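Local structure of dehydrogenase (Sinorhizobium meliloti, 3UOE) at residues Leu31-Arg42 / Leu69-Ser77; Met160-His168 / Ala269-Asp277. The protein probably acts as an oxidoreductase of the LDH2/MDH2 (malate/L-lactate dehydrogenase) family. All blocks are in the same frame, centred on the assembly; numbering follows the deposited sequence.

Interaction 1 (Leu31-Arg42 / Leu69-Ser77); sequences LRNLSVALLEKR and LQRLPLLLS
Leu76 meets Leu38, Leu39 and Arg42 of segment 31-42. Both of its methyls touch Leu38 CB, CD1 at 3.9 Å, and CD2 also reaches Arg42 CD and Leu39 CD1, the latter at 3.7 Å. The side chains of Leu38 and Leu39 both cross that of Leu76 at about a right angle. One turn earlier, Leu72 has CG anti to its backbone N (chi1 -177°), which sends CD1 toward Leu39 CD2 and CD2 toward Ser35 and Leu38. The row ends where Leu31 CD1 touches Leu69 CD1 at 3.6 Å.

These leucines form the seam between two nearly parallel helices, 31-41 and 72-77, whose axes approach to 10.3 Å at 17°. CA atoms pair in step, Ser35 with Leu72 and Leu39 with Leu76, so the partner moves on by four residues on both sides. Helix 345-355 also packs on the seam, Leu354 on Leu38 and Leu351 on Leu72, and strand 341-344 meets its Leu31-Leu69 end.

Of the polar groups, Ser35 is satisfied within its own helix, whereas Arg42 reaches across. Ser35 OG donates to Leu31 O at 2.9 Å from above the carbonyl plane, on the face opposite to that used by Ser35 N, so one carbonyl takes two donors. This bond anchors the hydroxyl to its own helix although methyls of Leu69 and Leu72 lie against it. At the other end, Arg42 bends at chi2 and brings one guanidinium face over Leu76 CB. Its NE makes a weak bond to Leu76 O, 3.3 Å at 139°, and NH1 a weak one to Leu38 O, which sits at the guanidinium edge, in plane. The salt bridge from NH2 to Asp80, in helix 72-80, is a further tie between the two segments.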
ATOM      1  N   LEU A  31       6.842 -18.169 -28.581  1.00 14.58           N
ATOM      2  CA  LEU A  31       5.665 -17.412 -28.183  1.00 14.00           C
ATOM      3  C   LEU A  31       5.909 -15.915 -28.300  1.00 14.63           C
ATOM      4  O   LEU A  31       5.041 -15.167 -28.738  1.00 13.89           O
ATOM      5  CB  LEU A  31       5.261 -17.759 -26.751  1.00 15.31           C
ATOM      6  CG  LEU A  31       4.873 -19.222 -26.525  1.00 21.38           C
ATOM      7  CD1 LEU A  31       4.390 -19.437 -25.091  1.00 16.17           C
ATOM      8  CD2 LEU A  31       3.809 -19.652 -27.528  1.00 15.52           C
ATOM      9  N   ARG A  32       7.091 -15.473 -27.895  1.00 15.52           N
ATOM     10  CA  ARG A  32       7.434 -14.070 -28.047  1.00 12.26           C
ATOM     11  C   ARG A  32       7.344 -13.664 -29.519  1.00 12.80           C
ATOM     12  O   ARG A  32       6.699 -12.674 -29.854  1.00 11.51           O
ATOM     13  CB  ARG A  32       8.814 -13.784 -27.452  1.00 15.82           C
ATOM     14  CG  ARG A  32       9.458 -12.481 -27.907  1.00 22.06           C
ATOM     15  CD  ARG A  32      10.518 -11.979 -26.920  1.00 29.43           C
ATOM     16  NE  ARG A  32      11.249 -13.057 -26.248  1.00 34.66           N
ATOM     17  CZ  ARG A  32      11.283 -13.233 -24.926  1.00 38.33           C
ATOM     18  NH1 ARG A  32      10.638 -12.392 -24.118  1.00 32.07           N
ATOM     19  NH2 ARG A  32      11.972 -14.247 -24.408  1.00 34.29           N
ATOM     20  N   ASN A  33       7.966 -14.437 -30.404  1.00 13.24           N
ATOM     21  CA  ASN A  33       7.940 -14.107 -31.830  1.00 14.10           C
ATOM     22  C   ASN A  33       6.533 -14.087 -32.409  1.00 13.32           C
ATOM     23  O   ASN A  33       6.196 -13.232 -33.230  1.00 12.44           O
ATOM     24  CB  ASN A  33       8.799 -15.090 -32.627  1.00 16.06           C
ATOM     25  CG  ASN A  33      10.263 -15.007 -32.260  1.00 20.40           C
ATOM     26  OD1 ASN A  33      10.691 -14.071 -31.570  1.00 18.48           O
ATOM     27  ND2 ASN A  33      11.041 -15.992 -32.708  1.00 19.31           N
ATOM     28  N   LEU A  34       5.723 -15.051 -31.991  1.00 12.68           N
ATOM     29  CA  LEU A  34       4.339 -15.123 -32.418  1.00 13.42           C
ATOM     30  C   LEU A  34       3.595 -13.869 -31.968  1.00 11.11           C
ATOM     31  O   LEU A  34       2.857 -13.260 -32.747  1.00  9.56           O
ATOM     32  CB  LEU A  34       3.687 -16.366 -31.820  1.00 13.05           C
ATOM     33  CG  LEU A  34       2.168 -16.541 -31.925  1.00 17.04           C
ATOM     34  CD1 LEU A  34       1.689 -16.414 -33.359  1.00 18.07           C
ATOM     35  CD2 LEU A  34       1.760 -17.898 -31.344  1.00 17.54           C
ATOM     36  N   SER A  35       3.806 -13.485 -30.713  1.00  8.07           N
ATOM     37  CA  SER A  35       3.112 -12.344 -30.121  1.00  9.16           C
ATOM     38  C   SER A  35       3.486 -11.031 -30.796  1.00  8.78           C
ATOM     39  O   SER A  35       2.626 -10.196 -31.070  1.00  6.77           O
ATOM     40  CB  SER A  35       3.411 -12.249 -28.624  1.00  9.46           C
ATOM     41  OG  SER A  35       2.892 -13.369 -27.933  1.00 10.32           O
ATOM     42  N   VAL A  36       4.777 -10.852 -31.043  1.00  7.05           N
ATOM     43  CA  VAL A  36       5.256  -9.672 -31.737  1.00  9.37           C
ATOM     44  C   VAL A  36       4.659  -9.550 -33.144  1.00  8.11           C
ATOM     45  O   VAL A  36       4.210  -8.476 -33.538  1.00  7.35           O
ATOM     46  CB  VAL A  36       6.796  -9.651 -31.815  1.00  9.42           C
ATOM     47  CG1 VAL A  36       7.268  -8.537 -32.752  1.00  7.74           C
ATOM     48  CG2 VAL A  36       7.386  -9.497 -30.424  1.00  7.52           C
ATOM     49  N   ALA A  37       4.644 -10.647 -33.891  1.00  6.71           N
ATOM     50  CA  ALA A  37       4.128 -10.611 -35.257  1.00  9.83           C
ATOM     51  C   ALA A  37       2.653 -10.225 -35.286  1.00  9.08           C
ATOM     52  O   ALA A  37       2.226  -9.480 -36.161  1.00  9.42           O
ATOM     53  CB  ALA A  37       4.360 -11.962 -35.980  1.00  9.92           C
ATOM     54  N   LEU A  38       1.882 -10.727 -34.323  1.00  7.92           N
ATOM     55  CA  LEU A  38       0.472 -10.372 -34.224  1.00  9.59           C
ATOM     56  C   LEU A  38       0.298  -8.881 -33.918  1.00  7.35           C
ATOM     57  O   LEU A  38      -0.475  -8.190 -34.576  1.00  8.00           O
ATOM     58  CB  LEU A  38      -0.237 -11.232 -33.183  1.00  8.90           C
ATOM     59  CG  LEU A  38      -0.364 -12.719 -33.519  1.00 12.86           C
ATOM     60  CD1 LEU A  38      -0.718 -13.525 -32.277  1.00 11.21           C
ATOM     61  CD2 LEU A  38      -1.381 -12.959 -34.639  1.00 12.72           C
ATOM     62  N   LEU A  39       1.025  -8.382 -32.928  1.00  7.49           N
ATOM     63  CA  LEU A  39       0.985  -6.954 -32.639  1.00  7.12           C
ATOM     64  C   LEU A  39       1.350  -6.154 -33.889  1.00  6.61           C
ATOM     65  O   LEU A  39       0.648  -5.227 -34.276  1.00  5.94           O
ATOM     66  CB  LEU A  39       1.945  -6.595 -31.505  1.00  6.04           C
ATOM     67  CG  LEU A  39       1.500  -6.573 -30.035  1.00  7.34           C
ATOM     68  CD1 LEU A  39       0.004  -6.388 -29.889  1.00  5.67           C
ATOM     69  CD2 LEU A  39       1.980  -7.783 -29.259  1.00  6.97           C
ATOM     70  N   GLU A  40       2.450  -6.530 -34.529  1.00  7.31           N
ATOM     71  CA  GLU A  40       2.936  -5.793 -35.684  1.00  8.15           C
ATOM     72  C   GLU A  40       1.950  -5.805 -36.848  1.00  8.15           C
ATOM     73  O   GLU A  40       1.857  -4.831 -37.589  1.00  8.09           O
ATOM     74  CB  GLU A  40       4.314  -6.300 -36.117  1.00  8.24           C
ATOM     75  CG  GLU A  40       5.400  -6.003 -35.095  1.00  7.80           C
ATOM     76  CD  GLU A  40       6.764  -6.530 -35.498  1.00  8.60           C
ATOM     77  OE1 GLU A  40       6.841  -7.438 -36.353  1.00  8.10           O
ATOM     78  OE2 GLU A  40       7.765  -6.027 -34.945  1.00  8.75           O
ATOM     79  N   LYS A  41       1.211  -6.896 -37.009  1.00  8.79           N
ATOM     80  CA  LYS A  41       0.162  -6.936 -38.026  1.00 10.23           C
ATOM     81  C   LYS A  41      -0.841  -5.801 -37.800  1.00  9.19           C
ATOM     82  O   LYS A  41      -1.588  -5.431 -38.691  1.00  8.66           O
ATOM     83  CB  LYS A  41      -0.577  -8.275 -37.994  1.00 14.47           C
ATOM     84  CG  LYS A  41       0.098  -9.400 -38.766  1.00 22.94           C
ATOM     85  CD  LYS A  41      -0.599 -10.738 -38.507  1.00 25.70           C
ATOM     86  CE  LYS A  41      -0.270 -11.760 -39.592  1.00 34.50           C
ATOM     87  NZ  LYS A  41       1.185 -11.787 -39.921  1.00 38.59           N
ATOM     88  N   ARG A  42      -0.861  -5.253 -36.597  1.00  7.66           N
ATOM     89  CA  ARG A  42      -1.793  -4.185 -36.282  1.00  7.64           C
ATOM     90  C   ARG A  42      -1.152  -2.784 -36.331  1.00  9.68           C
ATOM     91  O   ARG A  42      -1.766  -1.783 -35.925  1.00  8.46           O
ATOM     92  CB  ARG A  42      -2.458  -4.483 -34.934  1.00  9.15           C
ATOM     93  CG  ARG A  42      -3.648  -5.432 -35.093  1.00 12.18           C
ATOM     94  CD  ARG A  42      -3.604  -6.655 -34.184  1.00 11.51           C
ATOM     95  NE  ARG A  42      -4.751  -7.524 -34.452  1.00 13.62           N
ATOM     96  CZ  ARG A  42      -4.678  -8.723 -35.031  1.00 13.84           C
ATOM     97  NH1 ARG A  42      -3.505  -9.249 -35.383  1.00  8.52           N
ATOM     98  NH2 ARG A  42      -5.790  -9.409 -35.237  1.00 13.18           N
ATOM     99  N   LEU A  69      -0.299 -14.545 -21.655  1.00  6.82           N
ATOM    100  CA  LEU A  69      -0.770 -14.531 -23.028  1.00  8.46           C
ATOM    101  C   LEU A  69      -2.289 -14.604 -23.203  1.00  8.11           C
ATOM    102  O   LEU A  69      -2.793 -14.257 -24.266  1.00  8.32           O
ATOM    103  CB  LEU A  69      -0.070 -15.617 -23.846  1.00 10.61           C
ATOM    104  CG  LEU A  69       1.412 -15.342 -24.151  1.00 13.06           C
ATOM    105  CD1 LEU A  69       2.163 -16.637 -24.447  1.00 13.68           C
ATOM    106  CD2 LEU A  69       1.561 -14.343 -25.300  1.00 10.29           C
ATOM    107  N   GLN A  70      -3.020 -15.048 -22.181  1.00 10.04           N
ATOM    108  CA  GLN A  70      -4.483 -15.092 -22.295  1.00  8.38           C
ATOM    109  C   GLN A  70      -5.032 -13.678 -22.469  1.00  8.66           C
ATOM    110  O   GLN A  70      -6.154 -13.489 -22.932  1.00  8.59           O
ATOM    111  CB  GLN A  70      -5.141 -15.806 -21.104  1.00 10.53           C
ATOM    112  CG  GLN A  70      -5.188 -15.003 -19.806  1.00 13.39           C
ATOM    113  CD  GLN A  70      -5.801 -15.785 -18.640  1.00 19.12           C
ATOM    114  OE1 GLN A  70      -5.428 -16.936 -18.375  1.00 20.41           O
ATOM    115  NE2 GLN A  70      -6.737 -15.153 -17.929  1.00 16.47           N
ATOM    116  N   ARG A  71      -4.212 -12.686 -22.134  1.00  8.82           N
ATOM    117  CA  ARG A  71      -4.575 -11.282 -22.302  1.00  8.54           C
ATOM    118  C   ARG A  71      -4.461 -10.793 -23.744  1.00  7.59           C
ATOM    119  O   ARG A  71      -5.039  -9.776 -24.102  1.00  6.94           O
ATOM    120  CB  ARG A  71      -3.657 -10.411 -21.453  1.00  8.08           C
ATOM    121  CG  ARG A  71      -3.713 -10.704 -19.989  1.00  9.85           C
ATOM    122  CD  ARG A  71      -5.026 -10.252 -19.435  1.00  9.21           C
ATOM    123  NE  ARG A  71      -5.090 -10.504 -18.008  1.00 11.52           N
ATOM    124  CZ  ARG A  71      -5.881  -9.844 -17.173  1.00 11.60           C
ATOM    125  NH1 ARG A  71      -6.665  -8.878 -17.635  1.00  9.96           N
ATOM    126  NH2 ARG A  71      -5.876 -10.147 -15.879  1.00 12.10           N
ATOM    127  N   LEU A  72      -3.699 -11.499 -24.572  1.00  7.15           N
ATOM    128  CA  LEU A  72      -3.332 -10.946 -25.879  1.00  7.30           C
ATOM    129  C   LEU A  72      -4.491 -10.766 -26.879  1.00  6.35           C
ATOM    130  O   LEU A  72      -4.621  -9.697 -27.487  1.00  6.64           O
ATOM    131  CB  LEU A  72      -2.174 -11.731 -26.502  1.00  6.15           C
ATOM    132  CG  LEU A  72      -1.636 -11.232 -27.846  1.00  7.93           C
ATOM    133  CD1 LEU A  72      -1.184  -9.760 -27.758  1.00  6.64           C
ATOM    134  CD2 LEU A  72      -0.502 -12.132 -28.354  1.00  5.28           C
ATOM    135  N   PRO A  73      -5.336 -11.797 -27.050  1.00  5.82           N
ATOM    136  CA  PRO A  73      -6.388 -11.726 -28.072  1.00  6.65           C
ATOM    137  C   PRO A  73      -7.293 -10.508 -27.896  1.00  8.10           C
ATOM    138  O   PRO A  73      -7.744  -9.916 -28.885  1.00  7.23           O
ATOM    139  CB  PRO A  73      -7.179 -13.019 -27.851  1.00  8.68           C
ATOM    140  CG  PRO A  73      -6.174 -13.962 -27.267  1.00  9.88           C
ATOM    141  CD  PRO A  73      -5.343 -13.090 -26.350  1.00  7.12           C
ATOM    142  N   LEU A  74      -7.534 -10.120 -26.648  1.00  7.41           N
ATOM    143  CA  LEU A  74      -8.386  -8.974 -26.376  1.00  8.54           C
ATOM    144  C   LEU A  74      -7.699  -7.688 -26.872  1.00  9.02           C
ATOM    145  O   LEU A  74      -8.313  -6.871 -27.563  1.00  8.09           O
ATOM    146  CB  LEU A  74      -8.733  -8.919 -24.881  1.00  9.12           C
ATOM    147  CG  LEU A  74     -10.120  -8.443 -24.431  1.00 13.34           C
ATOM    148  CD1 LEU A  74     -11.239  -9.168 -25.154  1.00 13.40           C
ATOM    149  CD2 LEU A  74     -10.272  -8.625 -22.938  1.00 15.52           C
ATOM    150  N   LEU A  75      -6.418  -7.525 -26.545  1.00  7.20           N
ATOM    151  CA  LEU A  75      -5.658  -6.380 -27.039  1.00  7.52           C
ATOM    152  C   LEU A  75      -5.640  -6.331 -28.570  1.00  7.76           C
ATOM    153  O   LEU A  75      -5.851  -5.271 -29.169  1.00  7.02           O
ATOM    154  CB  LEU A  75      -4.226  -6.414 -26.513  1.00  7.55           C
ATOM    155  CG  LEU A  75      -4.049  -6.380 -24.994  1.00  9.86           C
ATOM    156  CD1 LEU A  75      -2.577  -6.545 -24.629  1.00  8.27           C
ATOM    157  CD2 LEU A  75      -4.616  -5.093 -24.393  1.00  8.05           C
ATOM    158  N   LEU A  76      -5.384  -7.478 -29.196  1.00  6.95           N
ATOM    159  CA  LEU A  76      -5.384  -7.569 -30.651  1.00  7.05           C
ATOM    160  C   LEU A  76      -6.736  -7.109 -31.188  1.00  7.61           C
ATOM    161  O   LEU A  76      -6.814  -6.343 -32.143  1.00  7.25           O
ATOM    162  CB  LEU A  76      -5.077  -9.002 -31.106  1.00  6.41           C
ATOM    163  CG  LEU A  76      -3.696  -9.568 -30.745  1.00  6.33           C
ATOM    164  CD1 LEU A  76      -3.544 -11.006 -31.217  1.00  6.78           C
ATOM    165  CD2 LEU A  76      -2.580  -8.691 -31.321  1.00  6.77           C
ATOM    166  N   SER A  77      -7.804  -7.565 -30.546  1.00  7.25           N
ATOM    167  CA  SER A  77      -9.155  -7.202 -30.965  1.00  9.50           C
ATOM    168  C   SER A  77      -9.412  -5.699 -30.791  1.00  8.44           C
ATOM    169  O   SER A  77     -10.003  -5.045 -31.652  1.00  8.63           O
ATOM    170  CB  SER A  77     -10.184  -8.026 -30.180  1.00  7.58           C
ATOM    171  OG  SER A  77     -11.485  -7.794 -30.653  1.00  8.51           O
TER

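Interaction 2 (Met160-His168 / Ala269-Asp277); sequences MSTSEALVH and APDVNGTLD
A loop-on-loop junction at the end of strand 156-161 of the mixed sheet joins the chain leaving that strand to the loop between helix 246-264 and strand 285-291, and Glu164 is its polar link. Bent at chi2 (87°), the Glu164 side chain brings OE2 to two successive backbone amides: Leu276 N at 2.9 Å and 161°, and Thr275 N at 3.0 Å and 148°. Both donors come on the syn side of the carboxylate but from opposite faces of its plane. OE1 instead lies against Thr275, with CB 3.2 Å away, and has no polar partner in the model.

A water bridges Glu164 OE2 to Asp277 OD2, donating to both. Asp277 OD2 also accepts from Gly274 N, while OD1 takes the amides of Ile279 and His280, so the second carboxylate braces its own turn. A second water accepts from Ala165 N and donates to Ala269 O and Val272 O, supplementing a weak direct bond from Ala165 N to Ala269 O.

Val272 CG1 packs against the Ser163 carbonyl, 3.4 Å from its C. Apolar pairs add to this: Ala165 CB meets Ala269 CB at 3.8 Å, and Leu166 and Leu276 reach tip to tip through their CD1 atoms. Pro270 also packs on Tyr306 of the second subunit.

The three donors to OE2 would favour the ionised form of Glu164, while the buried OE1 without a partner and the nearby Asp277 carboxylate would work against it; the donating water between the two acids would offset part of their repulsion.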
HETATM    1  N   MSE A 160       0.432   1.465  -9.199  1.00  6.04           N
HETATM    2  CA  MSE A 160      -0.962   1.103  -8.943  1.00  6.88           C
HETATM    3  C   MSE A 160      -1.756   1.174 -10.231  1.00  7.59           C
HETATM    4  O   MSE A 160      -1.447   1.965 -11.127  1.00  6.53           O
HETATM    5  CB  MSE A 160      -1.610   2.062  -7.943  1.00  7.68           C
HETATM    6  CG  MSE A 160      -1.304   1.771  -6.498  1.00  9.56           C
HETATM    7 SE   MSE A 160      -1.586   3.367  -5.384  1.00 23.75          SE
HETATM    8  CE  MSE A 160      -3.336   3.923  -6.029  1.00 19.06           C
ATOM      9  N   SER A 161      -2.795   0.355 -10.313  1.00  6.52           N
ATOM     10  CA  SER A 161      -3.680   0.363 -11.462  1.00  5.85           C
ATOM     11  C   SER A 161      -5.029  -0.114 -10.965  1.00  8.06           C
ATOM     12  O   SER A 161      -5.101  -0.973 -10.078  1.00  7.66           O
ATOM     13  CB  SER A 161      -3.148  -0.583 -12.545  1.00  8.01           C
ATOM     14  OG  SER A 161      -3.838  -0.427 -13.780  1.00  9.33           O
ATOM     15  N   THR A 162      -6.094   0.454 -11.517  1.00  6.27           N
ATOM     16  CA  THR A 162      -7.444   0.026 -11.187  1.00  6.40           C
ATOM     17  C   THR A 162      -8.063  -0.799 -12.321  1.00  6.56           C
ATOM     18  O   THR A 162      -7.402  -1.092 -13.326  1.00  6.24           O
ATOM     19  CB  THR A 162      -8.343   1.222 -10.849  1.00  6.72           C
ATOM     20  OG1 THR A 162      -8.391   2.122 -11.966  1.00  6.76           O
ATOM     21  CG2 THR A 162      -7.822   1.945  -9.604  1.00  4.98           C
ATOM     22  N   SER A 163      -9.332  -1.165 -12.163  1.00  6.23           N
ATOM     23  CA  SER A 163      -9.977  -2.083 -13.103  1.00  6.96           C
ATOM     24  C   SER A 163     -11.495  -1.980 -13.073  1.00  6.04           C
ATOM     25  O   SER A 163     -12.045  -1.147 -12.368  1.00  6.84           O
ATOM     26  CB  SER A 163      -9.594  -3.520 -12.750  1.00  6.12           C
ATOM     27  OG  SER A 163     -10.340  -3.947 -11.629  1.00  5.11           O
ATOM     28  N   GLU A 164     -12.156  -2.836 -13.852  1.00  6.80           N
ATOM     29  CA  GLU A 164     -13.590  -3.047 -13.745  1.00  6.58           C
ATOM     30  C   GLU A 164     -13.919  -3.443 -12.311  1.00  7.69           C
ATOM     31  O   GLU A 164     -13.122  -4.111 -11.644  1.00  7.42           O
ATOM     32  CB  GLU A 164     -14.056  -4.180 -14.670  1.00  7.40           C
ATOM     33  CG  GLU A 164     -14.204  -3.829 -16.149  1.00  8.55           C
ATOM     34  CD  GLU A 164     -12.908  -3.986 -16.929  1.00 10.01           C
ATOM     35  OE1 GLU A 164     -11.819  -3.987 -16.305  1.00  7.63           O
ATOM     36  OE2 GLU A 164     -12.982  -4.112 -18.177  1.00 11.26           O
ATOM     37  N   ALA A 165     -15.091  -3.034 -11.845  1.00  5.61           N
ATOM     38  CA  ALA A 165     -15.582  -3.443 -10.539  1.00  7.10           C
ATOM     39  C   ALA A 165     -15.710  -4.964 -10.496  1.00  7.88           C
ATOM     40  O   ALA A 165     -16.579  -5.541 -11.147  1.00  8.10           O
ATOM     41  CB  ALA A 165     -16.933  -2.780 -10.260  1.00  6.90           C
ATOM     42  N   LEU A 166     -14.838  -5.619  -9.738  1.00  8.13           N
ATOM     43  CA  LEU A 166     -14.843  -7.075  -9.677  1.00  7.64           C
ATOM     44  C   LEU A 166     -14.842  -7.599  -8.252  1.00  8.17           C
ATOM     45  O   LEU A 166     -15.040  -8.795  -8.026  1.00  9.65           O
ATOM     46  CB  LEU A 166     -13.631  -7.636 -10.420  1.00  8.88           C
ATOM     47  CG  LEU A 166     -13.613  -7.326 -11.915  1.00  7.92           C
ATOM     48  CD1 LEU A 166     -12.234  -7.607 -12.505  1.00  9.78           C
ATOM     49  CD2 LEU A 166     -14.720  -8.098 -12.639  1.00  6.17           C
ATOM     50  N   VAL A 167     -14.643  -6.698  -7.299  1.00  6.84           N
ATOM     51  CA  VAL A 167     -14.360  -7.075  -5.920  1.00  6.73           C
ATOM     52  C   VAL A 167     -15.389  -6.453  -4.999  1.00  7.09           C
ATOM     53  O   VAL A 167     -15.679  -5.263  -5.104  1.00  8.48           O
ATOM     54  CB  VAL A 167     -12.962  -6.555  -5.502  1.00  7.89           C
ATOM     55  CG1 VAL A 167     -12.690  -6.813  -4.015  1.00  6.74           C
ATOM     56  CG2 VAL A 167     -11.869  -7.170  -6.390  1.00  6.52           C
ATOM     57  N   HIS A 168     -15.944  -7.235  -4.085  1.00  6.72           N
ATOM     58  CA  HIS A 168     -16.905  -6.656  -3.150  1.00  8.05           C
ATOM     59  C   HIS A 168     -16.207  -6.114  -1.919  1.00  6.98           C
ATOM     60  O   HIS A 168     -15.135  -6.579  -1.561  1.00  8.12           O
ATOM     61  CB  HIS A 168     -17.996  -7.659  -2.759  1.00  6.54           C
ATOM     62  CG  HIS A 168     -17.487  -8.891  -2.086  1.00  6.53           C
ATOM     63  ND1 HIS A 168     -16.990  -8.892  -0.800  1.00  8.36           N
ATOM     64  CD2 HIS A 168     -17.446 -10.180  -2.506  1.00  6.86           C
ATOM     65  CE1 HIS A 168     -16.642 -10.120  -0.462  1.00  8.70           C
ATOM     66  NE2 HIS A 168     -16.908 -10.923  -1.481  1.00  8.51           N
ATOM     67  N   ALA A 269     -14.359   2.248 -10.251  1.00  5.71           N
ATOM     68  CA  ALA A 269     -14.605   0.875 -10.710  1.00  7.24           C
ATOM     69  C   ALA A 269     -15.962   0.606 -11.350  1.00  7.60           C
ATOM     70  O   ALA A 269     -16.012   0.055 -12.448  1.00  7.73           O
ATOM     71  CB  ALA A 269     -14.331  -0.149  -9.587  1.00  6.64           C
ATOM     72  N   PRO A 270     -17.066   0.972 -10.667  1.00  8.85           N
ATOM     73  CA  PRO A 270     -18.381   0.634 -11.235  1.00  8.69           C
ATOM     74  C   PRO A 270     -18.586   1.189 -12.657  1.00  9.77           C
ATOM     75  O   PRO A 270     -19.389   0.645 -13.411  1.00 10.16           O
ATOM     76  CB  PRO A 270     -19.372   1.292 -10.255  1.00 11.44           C
ATOM     77  CG  PRO A 270     -18.618   1.405  -8.961  1.00  9.51           C
ATOM     78  CD  PRO A 270     -17.192   1.697  -9.387  1.00  8.10           C
ATOM     79  N   ASP A 271     -17.867   2.248 -13.018  1.00  9.21           N
ATOM     80  CA  ASP A 271     -17.995   2.842 -14.346  1.00  9.19           C
ATOM     81  C   ASP A 271     -16.894   2.385 -15.283  1.00  8.10           C
ATOM     82  O   ASP A 271     -16.819   2.844 -16.430  1.00  7.11           O
ATOM     83  CB  ASP A 271     -17.956   4.371 -14.258  1.00  7.85           C
ATOM     84  CG  ASP A 271     -19.038   4.924 -13.361  1.00 12.17           C
ATOM     85  OD1 ASP A 271     -18.733   5.783 -12.504  1.00 12.44           O
ATOM     86  OD2 ASP A 271     -20.191   4.473 -13.502  1.00 10.64           O
ATOM     87  N   VAL A 272     -16.032   1.496 -14.805  1.00  5.90           N
ATOM     88  CA  VAL A 272     -14.857   1.124 -15.584  1.00  6.77           C
ATOM     89  C   VAL A 272     -15.131  -0.014 -16.565  1.00  8.22           C
ATOM     90  O   VAL A 272     -15.735  -1.025 -16.202  1.00  9.10           O
ATOM     91  CB  VAL A 272     -13.662   0.766 -14.665  1.00  7.63           C
ATOM     92  CG1 VAL A 272     -12.512   0.152 -15.472  1.00  5.89           C
ATOM     93  CG2 VAL A 272     -13.196   2.005 -13.898  1.00  6.06           C
ATOM     94  N   ASN A 273     -14.707   0.165 -17.814  1.00  6.80           N
ATOM     95  CA  ASN A 273     -14.713  -0.925 -18.798  1.00  8.39           C
ATOM     96  C   ASN A 273     -13.405  -0.920 -19.594  1.00  8.87           C
ATOM     97  O   ASN A 273     -12.452  -0.201 -19.257  1.00  6.00           O
ATOM     98  CB  ASN A 273     -15.854  -0.786 -19.815  1.00  6.57           C
ATOM     99  CG  ASN A 273     -17.106  -0.165 -19.239  1.00  9.69           C
ATOM    100  OD1 ASN A 273     -17.415   1.006 -19.503  1.00 10.53           O
ATOM    101  ND2 ASN A 273     -17.855  -0.949 -18.477  1.00 12.00           N
ATOM    102  N   GLY A 274     -13.382  -1.694 -20.678  1.00  6.14           N
ATOM    103  CA  GLY A 274     -12.311  -1.586 -21.651  1.00  7.25           C
ATOM    104  C   GLY A 274     -11.082  -2.424 -21.375  1.00  8.41           C
ATOM    105  O   GLY A 274     -10.097  -2.343 -22.099  1.00  7.59           O
ATOM    106  N   THR A 275     -11.130  -3.228 -20.320  1.00  8.24           N
ATOM    107  CA  THR A 275     -10.024  -4.116 -20.005  1.00  8.32           C
ATOM    108  C   THR A 275     -10.396  -5.575 -20.293  1.00  9.71           C
ATOM    109  O   THR A 275      -9.602  -6.332 -20.855  1.00 11.26           O
ATOM    110  CB  THR A 275      -9.588  -3.923 -18.543  1.00 11.81           C
ATOM    111  OG1 THR A 275      -8.470  -3.020 -18.501  1.00 17.14           O
ATOM    112  CG2 THR A 275      -9.216  -5.231 -17.906  1.00  9.29           C
ATOM    113  N   LEU A 276     -11.617  -5.952 -19.937  1.00  7.81           N
ATOM    114  CA  LEU A 276     -12.100  -7.306 -20.163  1.00  8.37           C
ATOM    115  C   LEU A 276     -13.126  -7.366 -21.297  1.00  8.81           C
ATOM    116  O   LEU A 276     -13.841  -8.350 -21.443  1.00 12.11           O
ATOM    117  CB  LEU A 276     -12.710  -7.865 -18.874  1.00  7.79           C
ATOM    118  CG  LEU A 276     -11.758  -7.858 -17.673  1.00  9.79           C
ATOM    119  CD1 LEU A 276     -12.511  -8.230 -16.412  1.00 12.09           C
ATOM    120  CD2 LEU A 276     -10.570  -8.795 -17.899  1.00  9.01           C
ATOM    121  N   ASP A 277     -13.217  -6.301 -22.081  1.00  7.89           N
ATOM    122  CA  ASP A 277     -14.098  -6.292 -23.239  1.00  8.06           C
ATOM    123  C   ASP A 277     -13.386  -5.610 -24.387  1.00  7.87           C
ATOM    124  O   ASP A 277     -12.365  -4.959 -24.199  1.00  7.90           O
ATOM    125  CB  ASP A 277     -15.419  -5.563 -22.931  1.00  7.51           C
ATOM    126  CG  ASP A 277     -15.243  -4.056 -22.811  1.00  8.34           C
ATOM    127  OD1 ASP A 277     -14.910  -3.404 -23.826  1.00  8.07           O
ATOM    128  OD2 ASP A 277     -15.439  -3.520 -21.698  1.00  9.33           O
TER
HETATM  129  O   HOH W   1     -15.221  -4.731 -19.310  1.00 10.01           O
HETATM  130  O   HOH W   2     -16.976  -2.328 -13.922  1.00  9.13           O

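Overall arrangement
Interaction 1 closes before interaction 2 opens along the chain, and their centres lie about 22 Å apart. Interaction 1 joins helices 28-41 and 72-80, about 17 Å from the chain centre; interaction 2, nearer at about 13 Å, lies where loops leave or approach neighbouring strands 156-161 and 285-291 of the mixed sheet. The two meet directly: Leu74 CD2 on helix 72-80 packs 3.2 Å from Thr275 O, and Arg71 NH1 lies 3.9 Å from Leu276 CD2. Ser77 bonding Asp278, and Arg78 bonding the Asp277 carbonyl, add polar ties. Helix 72-80 thus connects helix 28-41 to the loop 269-277, which itself reaches the second subunit.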